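Local coordinates for protein carbohydrate kinase, pfkB family (PDB 3KTN) that probably phosphorylates a sugar acid such as 2-keto-3-deoxygluconate, as a magnesium-binding member of the PfkB (ribokinase-like) carbohydrate kinase family, at residues G199-L204 / F210-D215; I138-T143 / A149-A154; A303-V308 / K323-V328. One frame throughout, in Å; residues are numbered along the deposited sequence.

Contact 1 (G199-L204 / F210-D215); sequences GSRRDL and FIPRED
F210 folds back against L204 at the end of the segment 199-204, its backbone N donating to L204 O over 2.9 Å. The N-H points fairly well at the oxygen, at 154°, but the donor stands 29° out of the plane of the L204 carbonyl. Placed with CG anti to its own carbonyl carbon and beside the backbone N (chi1 -87°), the F210 ring lies obliquely to that same oxygen, with CD2 3.6 Å from L204 O. The two side chains meet at their roots, L204 CB being 4.4 Å from F210 CB. Further along, R201 and P212 make the second touch. The chain of R201 leaves with CG beside the carbonyl carbon and runs extended as far as NE, which carries the guanidinium across to the proline, the two side chains crossing at about a right angle. NH2 of R201 comes to 4.1 Å from CB of P212, and CG of the same ring lies equally near. This is loose van der Waals contact.

The start of the helix is fixed by a capping box between S200 and D203. S200 N donates to D203 OD2 over 2.9 Å, on the anti side of the carboxylate, while the return bond from D203 N to S200 OG is weak. At the far end of 210-215, R213 grips D215 side-on in a salt bridge, with R213 NE 2.7 Å from D215 OD1 and R213 NH2 bonded to D215 OD2.

Helix 201-206 follows strand 196-198 of the large sheet, and the loop after it leads to helix 218-233. That helix receives F210 on L225 and Q232 and R201 on Q221, and its R228 bonds to I211 O. On the sheet side, G199 pairs through its backbone with A239 of strand 237-245.

Contact 2 (I138-T143 / A149-A154); sequences ISLSLT and AALILA
S139 and A150 meet through their beta carbons, with S139 CB 3.7 Å from A150 CB, close to the point where the two backbones come nearest. Beside this pair L140 reaches over with a single methyl group. Its CD2 lies 4.2 Å from A150 CB and 3.9 Å from L151 CD2, so one branch of the leucine bridges two successive residues of the facing helix. L140 and L151 cross at about a right angle. L140 carries CG beside its backbone N, anti to the carbonyl carbon (chi1 -70°), a torsion that helps bring CD2 across to the other helix. The small side chain of A150 lets the serine and the leucine both press on one methyl group.

No hydrogen bond joins the two segments here; the contact is apolar and buried. The hydroxyl of S139 is bonded to C136 O, just before the segment, while its CB faces A150. Within the short helix, I138 O accepts from both S141 N, at 3.0 Å, and L142 N, at 2.9 Å, a doubled grip on one carbonyl in a turn that is otherwise weakly bonded. The following helix is tied back to this turn by side chains of its own first residues: S139 O bonds to T146 OG1 and L140 O to R147 NH1.

Around this core F8 of strand 4-8 touches S139 and A150, I135 of strand 132-135 packs on A150, and Y187 and I190 of helix 177-190 pack on L140. The segments run roughly antiparallel (142° between their axes, which approach to 9.4 Å): a short helix followed by a longer one, both within the beta-alpha-beta crossover from strand 132-135 to its parallel neighbour 163-167, part of the alpha/beta core of the ribokinase-like fold.

Contact 3 (A303-V308 / K323-V328); sequences ATVNGV and KQVNHV
N306 OD1 faces V325 across the contact, 3.6 Å from its CG2, while the polar demands of the amide are met by other parts of the chain: OD1 is bonded to T320 OG1 and ND2 to A281 O. The two bonds to distinct partners would hold the rotation of this buried amide. CG lies anti to the backbone N (chi1 -161°), and the side chain crosses that of V325 at about a right angle, V325 CG2 resting against the amide oxygen.

The remainder of the contact is apolar. V305 CG1 sits 3.9 Å from V325 CG1 and equally 3.9 Å from V328 CG1, and thus fits between two residues one helical turn apart. The V305 side chain lies alongside each of these valines, pointing the other way. With CG1 anti to the backbone N (chi1 172° in V305), the branch that touches is the one lying beside the carbonyl carbon, as it also is in V325 and V328. V325 divides its methyl groups, CG1 going to V305 and CG2 to the asparagine.

Helices 296-310 and 322-330 cross nearly perpendicularly here, the segment axes making 99° at 9.6 Å. F302 and L309 of the first helix extend the packing round V325, R268 of strand 262-269 touches V305 and V328, and helix 278-291 backs A303 and T304 through Y282. I98 of a neighbouring subunit packs on V308 and V328.

Along the chain the three contacts follow in series: contact 2, then contact 1, then contact 3. Their centres are about 24 Å (1 and 2), 29 Å (1 and 3) and 31 Å (2 and 3) apart, and none touches another. Contacts 1 and 2 are packing within connections of the large nine-stranded sheet, after strands 196-198 and 132-135 respectively, and touch no other chain. Contact 3 joins two later helices beside strand 262-269, outermost in the chain's sheet, across the chain's centre from contact 2. It lies at a subunit interface; the side chain of N306 is about 10 Å from the magnesium ion bound at D274 and I276.

Contact 1 (G199-L204 / F210-D215)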
loop_
_atom_site.group_PDB
_atom_site.type_symbol
_atom_site.label_atom_id
_atom_site.label_comp_id
_atom_site.label_asym_id
_atom_site.label_seq_id
_atom_site.Cartn_x
_atom_site.Cartn_y
_atom_site.Cartn_z
ATOM N N GLY A 199 14.252 5.628 -35.939
ATOM C CA GLY A 199 13.374 4.653 -36.554
ATOM C C GLY A 199 14.123 3.383 -36.901
ATOM O O GLY A 199 15.323 3.276 -36.646
ATOM N N SER A 200 13.423 2.421 -37.490
ATOM C CA SER A 200 14.046 1.153 -37.856
ATOM C C SER A 200 13.972 0.870 -39.350
ATOM O O SER A 200 13.258 1.545 -40.092
ATOM C CB SER A 200 13.360 0.007 -37.124
ATOM O OG SER A 200 12.051 -0.180 -37.635
ATOM N N ARG A 201 14.710 -0.153 -39.770
ATOM C CA ARG A 201 14.738 -0.576 -41.163
ATOM C C ARG A 201 13.329 -0.925 -41.626
ATOM O O ARG A 201 12.896 -0.503 -42.701
ATOM C CB ARG A 201 15.635 -1.805 -41.319
ATOM C CG ARG A 201 15.571 -2.464 -42.693
ATOM C CD ARG A 201 16.306 -3.797 -42.687
ATOM N NE ARG A 201 16.390 -4.406 -44.012
ATOM C CZ ARG A 201 15.344 -4.840 -44.707
ATOM N NH1 ARG A 201 14.117 -4.733 -44.207
ATOM N NH2 ARG A 201 15.524 -5.386 -45.904
ATOM N N ARG A 202 12.615 -1.696 -40.813
ATOM C CA ARG A 202 11.259 -2.098 -41.157
ATOM C C ARG A 202 10.337 -0.909 -41.393
ATOM O O ARG A 202 9.346 -1.027 -42.112
ATOM C CB ARG A 202 10.669 -2.999 -40.070
ATOM C CG ARG A 202 11.375 -4.336 -39.930
ATOM C CD ARG A 202 10.569 -5.302 -39.075
ATOM N NE ARG A 202 11.256 -6.579 -38.898
ATOM C CZ ARG A 202 12.393 -6.731 -38.222
ATOM N NH1 ARG A 202 12.974 -5.681 -37.654
ATOM N NH2 ARG A 202 12.947 -7.932 -38.116
ATOM N N ASP A 203 10.645 0.234 -40.786
ATOM C CA ASP A 203 9.807 1.410 -40.998
ATOM C C ASP A 203 9.971 1.871 -42.442
ATOM O O ASP A 203 8.989 2.131 -43.140
ATOM C CB ASP A 203 10.198 2.556 -40.055
ATOM C CG ASP A 203 9.733 2.327 -38.627
ATOM O OD1 ASP A 203 8.550 1.973 -38.433
ATOM O OD2 ASP A 203 10.546 2.518 -37.699
ATOM N N LEU A 204 11.220 1.964 -42.883
ATOM C CA LEU A 204 11.520 2.398 -44.238
ATOM C C LEU A 204 10.833 1.507 -45.267
ATOM O O LEU A 204 10.201 1.998 -46.199
ATOM C CB LEU A 204 13.033 2.391 -44.463
ATOM C CG LEU A 204 13.815 3.190 -43.419
ATOM C CD1 LEU A 204 15.301 3.148 -43.736
ATOM C CD2 LEU A 204 13.310 4.625 -43.394
ATOM N N PHE A 210 9.961 1.744 -49.117
ATOM C CA PHE A 210 11.273 1.587 -49.736
ATOM C C PHE A 210 11.500 0.139 -50.154
ATOM O O PHE A 210 10.939 -0.788 -49.560
ATOM C CB PHE A 210 12.378 2.013 -48.770
ATOM C CG PHE A 210 12.693 3.479 -48.815
ATOM C CD1 PHE A 210 13.908 3.924 -49.324
ATOM C CD2 PHE A 210 11.781 4.418 -48.349
ATOM C CE1 PHE A 210 14.212 5.282 -49.366
ATOM C CE2 PHE A 210 12.074 5.779 -48.386
ATOM C CZ PHE A 210 13.291 6.211 -48.896
ATOM N N ILE A 211 12.318 -0.048 -51.185
ATOM C CA ILE A 211 12.637 -1.380 -51.692
ATOM C C ILE A 211 14.147 -1.601 -51.621
ATOM O O ILE A 211 14.930 -0.777 -52.096
ATOM C CB ILE A 211 12.176 -1.554 -53.162
ATOM C CG1 ILE A 211 10.661 -1.340 -53.275
ATOM C CG2 ILE A 211 12.546 -2.943 -53.661
ATOM C CD1 ILE A 211 9.826 -2.378 -52.546
ATOM N N PRO A 212 14.574 -2.715 -51.010
ATOM C CA PRO A 212 15.999 -3.035 -50.879
ATOM C C PRO A 212 16.599 -3.663 -52.135
ATOM O O PRO A 212 15.929 -4.405 -52.852
ATOM C CB PRO A 212 16.021 -3.991 -49.696
ATOM C CG PRO A 212 14.745 -4.746 -49.881
ATOM C CD PRO A 212 13.753 -3.653 -50.222
ATOM N N ARG A 213 17.865 -3.351 -52.393
ATOM C CA ARG A 213 18.578 -3.888 -53.547
ATOM C C ARG A 213 18.713 -5.398 -53.384
ATOM O O ARG A 213 19.625 -5.873 -52.709
ATOM C CB ARG A 213 19.966 -3.250 -53.640
ATOM C CG ARG A 213 19.961 -1.799 -54.088
ATOM C CD ARG A 213 19.945 -1.704 -55.606
ATOM N NE ARG A 213 21.173 -2.244 -56.184
ATOM C CZ ARG A 213 22.364 -1.658 -56.095
ATOM N NH1 ARG A 213 22.496 -0.504 -55.457
ATOM N NH2 ARG A 213 23.428 -2.236 -56.633
ATOM N N GLU A 214 17.808 -6.153 -54.003
ATOM C CA GLU A 214 17.847 -7.608 -53.895
ATOM C C GLU A 214 19.124 -8.209 -54.481
ATOM O O GLU A 214 19.394 -9.396 -54.298
ATOM C CB GLU A 214 16.616 -8.232 -54.561
ATOM C CG GLU A 214 16.536 -8.060 -56.068
ATOM C CD GLU A 214 15.310 -8.737 -56.660
ATOM O OE1 GLU A 214 14.179 -8.295 -56.364
ATOM O OE2 GLU A 214 15.479 -9.716 -57.418
ATOM N N ASP A 215 19.909 -7.394 -55.182
ATOM C CA ASP A 215 21.162 -7.870 -55.758
ATOM C C ASP A 215 22.241 -7.813 -54.683
ATOM O O ASP A 215 23.339 -8.340 -54.855
ATOM C CB ASP A 215 21.575 -7.011 -56.956
ATOM C CG ASP A 215 21.782 -5.557 -56.589
ATOM O OD1 ASP A 215 20.806 -4.918 -56.141
ATOM O OD2 ASP A 215 22.917 -5.055 -56.750
#

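Contact 2 (I138-T143 / A149-A154)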
loop_
_atom_site.group_PDB
_atom_site.type_symbol
_atom_site.label_atom_id
_atom_site.label_comp_id
_atom_site.label_asym_id
_atom_site.label_seq_id
_atom_site.Cartn_x
_atom_site.Cartn_y
_atom_site.Cartn_z
ATOM N N ILE A 138 4.006 11.005 -32.856
ATOM C CA ILE A 138 2.586 10.898 -32.526
ATOM C C ILE A 138 1.809 12.120 -33.032
ATOM O O ILE A 138 0.654 12.003 -33.439
ATOM C CB ILE A 138 2.369 10.719 -30.985
ATOM C CG1 ILE A 138 0.875 10.569 -30.678
ATOM C CG2 ILE A 138 2.939 11.898 -30.219
ATOM C CD1 ILE A 138 0.240 9.329 -31.291
ATOM N N SER A 139 2.451 13.283 -33.013
ATOM C CA SER A 139 1.829 14.522 -33.483
ATOM C C SER A 139 1.280 14.381 -34.900
ATOM O O SER A 139 0.224 14.927 -35.221
ATOM C CB SER A 139 2.842 15.663 -33.485
ATOM O OG SER A 139 3.516 15.744 -32.249
ATOM N N LEU A 140 2.001 13.652 -35.746
ATOM C CA LEU A 140 1.579 13.470 -37.134
ATOM C C LEU A 140 0.363 12.581 -37.347
ATOM O O LEU A 140 -0.315 12.699 -38.370
ATOM C CB LEU A 140 2.734 12.923 -37.977
ATOM C CG LEU A 140 3.896 13.871 -38.253
ATOM C CD1 LEU A 140 4.901 13.180 -39.161
ATOM C CD2 LEU A 140 3.378 15.138 -38.916
ATOM N N SER A 141 0.076 11.700 -36.391
ATOM C CA SER A 141 -1.049 10.785 -36.539
ATOM C C SER A 141 -2.219 10.994 -35.581
ATOM O O SER A 141 -3.323 10.519 -35.847
ATOM C CB SER A 141 -0.557 9.344 -36.400
ATOM O OG SER A 141 -0.085 9.094 -35.083
ATOM N N LEU A 142 -1.993 11.694 -34.472
ATOM C CA LEU A 142 -3.066 11.892 -33.500
ATOM C C LEU A 142 -4.298 12.548 -34.130
ATOM O O LEU A 142 -5.352 11.920 -34.231
ATOM C CB LEU A 142 -2.562 12.705 -32.303
ATOM C CG LEU A 142 -3.486 12.676 -31.078
ATOM C CD1 LEU A 142 -3.807 11.231 -30.707
ATOM C CD2 LEU A 142 -2.828 13.400 -29.913
ATOM N N THR A 143 -4.177 13.806 -34.543
ATOM C CA THR A 143 -5.292 14.494 -35.190
ATOM C C THR A 143 -4.757 15.407 -36.282
ATOM O O THR A 143 -3.560 15.704 -36.332
ATOM C CB THR A 143 -6.105 15.380 -34.207
ATOM O OG1 THR A 143 -5.284 16.463 -33.749
ATOM C CG2 THR A 143 -6.605 14.564 -33.021
ATOM N N ALA A 149 0.059 21.348 -36.830
ATOM C CA ALA A 149 0.919 22.101 -35.923
ATOM C C ALA A 149 2.349 21.584 -35.997
ATOM O O ALA A 149 3.300 22.365 -36.007
ATOM C CB ALA A 149 0.397 22.002 -34.491
ATOM N N ALA A 150 2.501 20.266 -36.059
ATOM C CA ALA A 150 3.828 19.667 -36.128
ATOM C C ALA A 150 4.556 20.091 -37.406
ATOM O O ALA A 150 5.724 20.482 -37.365
ATOM C CB ALA A 150 3.717 18.142 -36.058
ATOM N N LEU A 151 3.859 20.017 -38.536
ATOM C CA LEU A 151 4.436 20.393 -39.825
ATOM C C LEU A 151 4.873 21.855 -39.829
ATOM O O LEU A 151 5.979 22.183 -40.259
ATOM C CB LEU A 151 3.423 20.129 -40.942
ATOM C CG LEU A 151 3.094 18.637 -41.088
ATOM C CD1 LEU A 151 1.958 18.426 -42.068
ATOM C CD2 LEU A 151 4.342 17.900 -41.539
ATOM N N ILE A 152 4.009 22.733 -39.337
ATOM C CA ILE A 152 4.331 24.153 -39.276
ATOM C C ILE A 152 5.552 24.392 -38.397
ATOM O O ILE A 152 6.423 25.200 -38.732
ATOM C CB ILE A 152 3.139 24.960 -38.730
ATOM C CG1 ILE A 152 2.050 25.043 -39.804
ATOM C CG2 ILE A 152 3.595 26.346 -38.278
ATOM C CD1 ILE A 152 0.782 25.750 -39.355
ATOM N N LEU A 153 5.623 23.688 -37.273
ATOM C CA LEU A 153 6.751 23.843 -36.362
ATOM C C LEU A 153 8.061 23.414 -37.012
ATOM O O LEU A 153 9.089 24.067 -36.837
ATOM C CB LEU A 153 6.524 23.028 -35.086
ATOM C CG LEU A 153 7.706 22.944 -34.117
ATOM C CD1 LEU A 153 8.192 24.340 -33.757
ATOM C CD2 LEU A 153 7.272 22.185 -32.867
ATOM N N ALA A 154 8.021 22.310 -37.751
ATOM C CA ALA A 154 9.210 21.800 -38.422
ATOM C C ALA A 154 9.695 22.818 -39.455
ATOM O O ALA A 154 10.879 23.153 -39.498
ATOM C CB ALA A 154 8.900 20.465 -39.098
#

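Contact 3 (A303-V308 / K323-V328)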
loop_
_atom_site.group_PDB
_atom_site.type_symbol
_atom_site.label_atom_id
_atom_site.label_comp_id
_atom_site.label_asym_id
_atom_site.label_seq_id
_atom_site.Cartn_x
_atom_site.Cartn_y
_atom_site.Cartn_z
ATOM N N ALA A 303 24.205 5.268 -25.694
ATOM C CA ALA A 303 22.764 5.173 -25.890
ATOM C C ALA A 303 22.191 3.762 -25.724
ATOM O O ALA A 303 21.093 3.596 -25.188
ATOM C CB ALA A 303 22.396 5.727 -27.262
ATOM N N THR A 304 22.924 2.754 -26.186
ATOM C CA THR A 304 22.467 1.375 -26.075
ATOM C C THR A 304 22.427 0.950 -24.604
ATOM O O THR A 304 21.470 0.308 -24.164
ATOM C CB THR A 304 23.378 0.411 -26.881
ATOM O OG1 THR A 304 23.489 0.880 -28.231
ATOM C CG2 THR A 304 22.787 -0.996 -26.909
ATOM N N VAL A 305 23.456 1.319 -23.844
ATOM C CA VAL A 305 23.494 0.992 -22.424
ATOM C C VAL A 305 22.324 1.699 -21.727
ATOM O O VAL A 305 21.662 1.125 -20.864
ATOM C CB VAL A 305 24.825 1.437 -21.780
ATOM C CG1 VAL A 305 24.762 1.277 -20.262
ATOM C CG2 VAL A 305 25.968 0.603 -22.343
ATOM N N ASN A 306 22.065 2.943 -22.112
ATOM C CA ASN A 306 20.966 3.692 -21.523
ATOM C C ASN A 306 19.654 2.974 -21.826
ATOM O O ASN A 306 18.768 2.893 -20.977
ATOM C CB ASN A 306 20.918 5.117 -22.084
ATOM C CG ASN A 306 20.118 6.057 -21.199
ATOM O OD1 ASN A 306 20.279 6.049 -19.980
ATOM N ND2 ASN A 306 19.263 6.874 -21.804
ATOM N N GLY A 307 19.544 2.451 -23.043
ATOM C CA GLY A 307 18.349 1.729 -23.447
ATOM C C GLY A 307 18.135 0.471 -22.626
ATOM O O GLY A 307 17.002 0.144 -22.266
ATOM N N VAL A 308 19.219 -0.242 -22.335
ATOM C CA VAL A 308 19.143 -1.462 -21.531
ATOM C C VAL A 308 18.716 -1.094 -20.109
ATOM O O VAL A 308 17.907 -1.794 -19.493
ATOM C CB VAL A 308 20.513 -2.185 -21.472
ATOM C CG1 VAL A 308 20.439 -3.396 -20.529
ATOM C CG2 VAL A 308 20.916 -2.640 -22.872
ATOM N N LYS A 323 26.648 9.801 -15.237
ATOM C CA LYS A 323 27.551 9.044 -14.375
ATOM C C LYS A 323 27.109 7.595 -14.198
ATOM O O LYS A 323 27.938 6.680 -14.173
ATOM C CB LYS A 323 27.672 9.720 -13.007
ATOM C CG LYS A 323 28.408 11.054 -13.067
ATOM C CD LYS A 323 28.664 11.626 -11.684
ATOM C CE LYS A 323 29.505 12.895 -11.761
ATOM N NZ LYS A 323 29.761 13.465 -10.408
ATOM N N GLN A 324 25.802 7.387 -14.079
ATOM C CA GLN A 324 25.260 6.047 -13.903
ATOM C C GLN A 324 25.544 5.184 -15.129
ATOM O O GLN A 324 25.992 4.044 -15.008
ATOM C CB GLN A 324 23.752 6.126 -13.641
ATOM C CG GLN A 324 23.023 4.789 -13.655
ATOM C CD GLN A 324 21.521 4.950 -13.444
ATOM O OE1 GLN A 324 20.890 5.831 -14.034
ATOM N NE2 GLN A 324 20.943 4.092 -12.609
ATOM N N VAL A 325 25.282 5.734 -16.310
ATOM C CA VAL A 325 25.519 5.016 -17.560
ATOM C C VAL A 325 27.005 4.683 -17.694
ATOM O O VAL A 325 27.370 3.555 -18.024
ATOM C CB VAL A 325 25.083 5.861 -18.784
ATOM C CG1 VAL A 325 25.334 5.088 -20.067
ATOM C CG2 VAL A 325 23.610 6.240 -18.661
ATOM N N ASN A 326 27.857 5.674 -17.438
ATOM C CA ASN A 326 29.303 5.489 -17.527
ATOM C C ASN A 326 29.792 4.476 -16.499
ATOM O O ASN A 326 30.749 3.752 -16.750
ATOM C CB ASN A 326 30.026 6.827 -17.325
ATOM C CG ASN A 326 29.934 7.731 -18.544
ATOM O OD1 ASN A 326 30.162 8.938 -18.455
ATOM N ND2 ASN A 326 29.613 7.147 -19.693
ATOM N N HIS A 327 29.141 4.428 -15.339
ATOM C CA HIS A 327 29.542 3.472 -14.312
ATOM C C HIS A 327 29.251 2.057 -14.804
ATOM O O HIS A 327 30.024 1.132 -14.567
ATOM C CB HIS A 327 28.804 3.747 -13.000
ATOM C CG HIS A 327 29.081 2.737 -11.928
ATOM N ND1 HIS A 327 28.468 1.501 -11.896
ATOM C CD2 HIS A 327 29.930 2.766 -10.876
ATOM C CE1 HIS A 327 28.930 0.811 -10.868
ATOM N NE2 HIS A 327 29.820 1.556 -10.233
ATOM N N VAL A 328 28.140 1.882 -15.507
ATOM C CA VAL A 328 27.810 0.560 -16.026
ATOM C C VAL A 328 28.853 0.155 -17.073
ATOM O O VAL A 328 29.299 -0.991 -17.105
ATOM C CB VAL A 328 26.401 0.544 -16.658
ATOM C CG1 VAL A 328 26.138 -0.799 -17.317
ATOM C CG2 VAL A 328 25.358 0.814 -15.587
#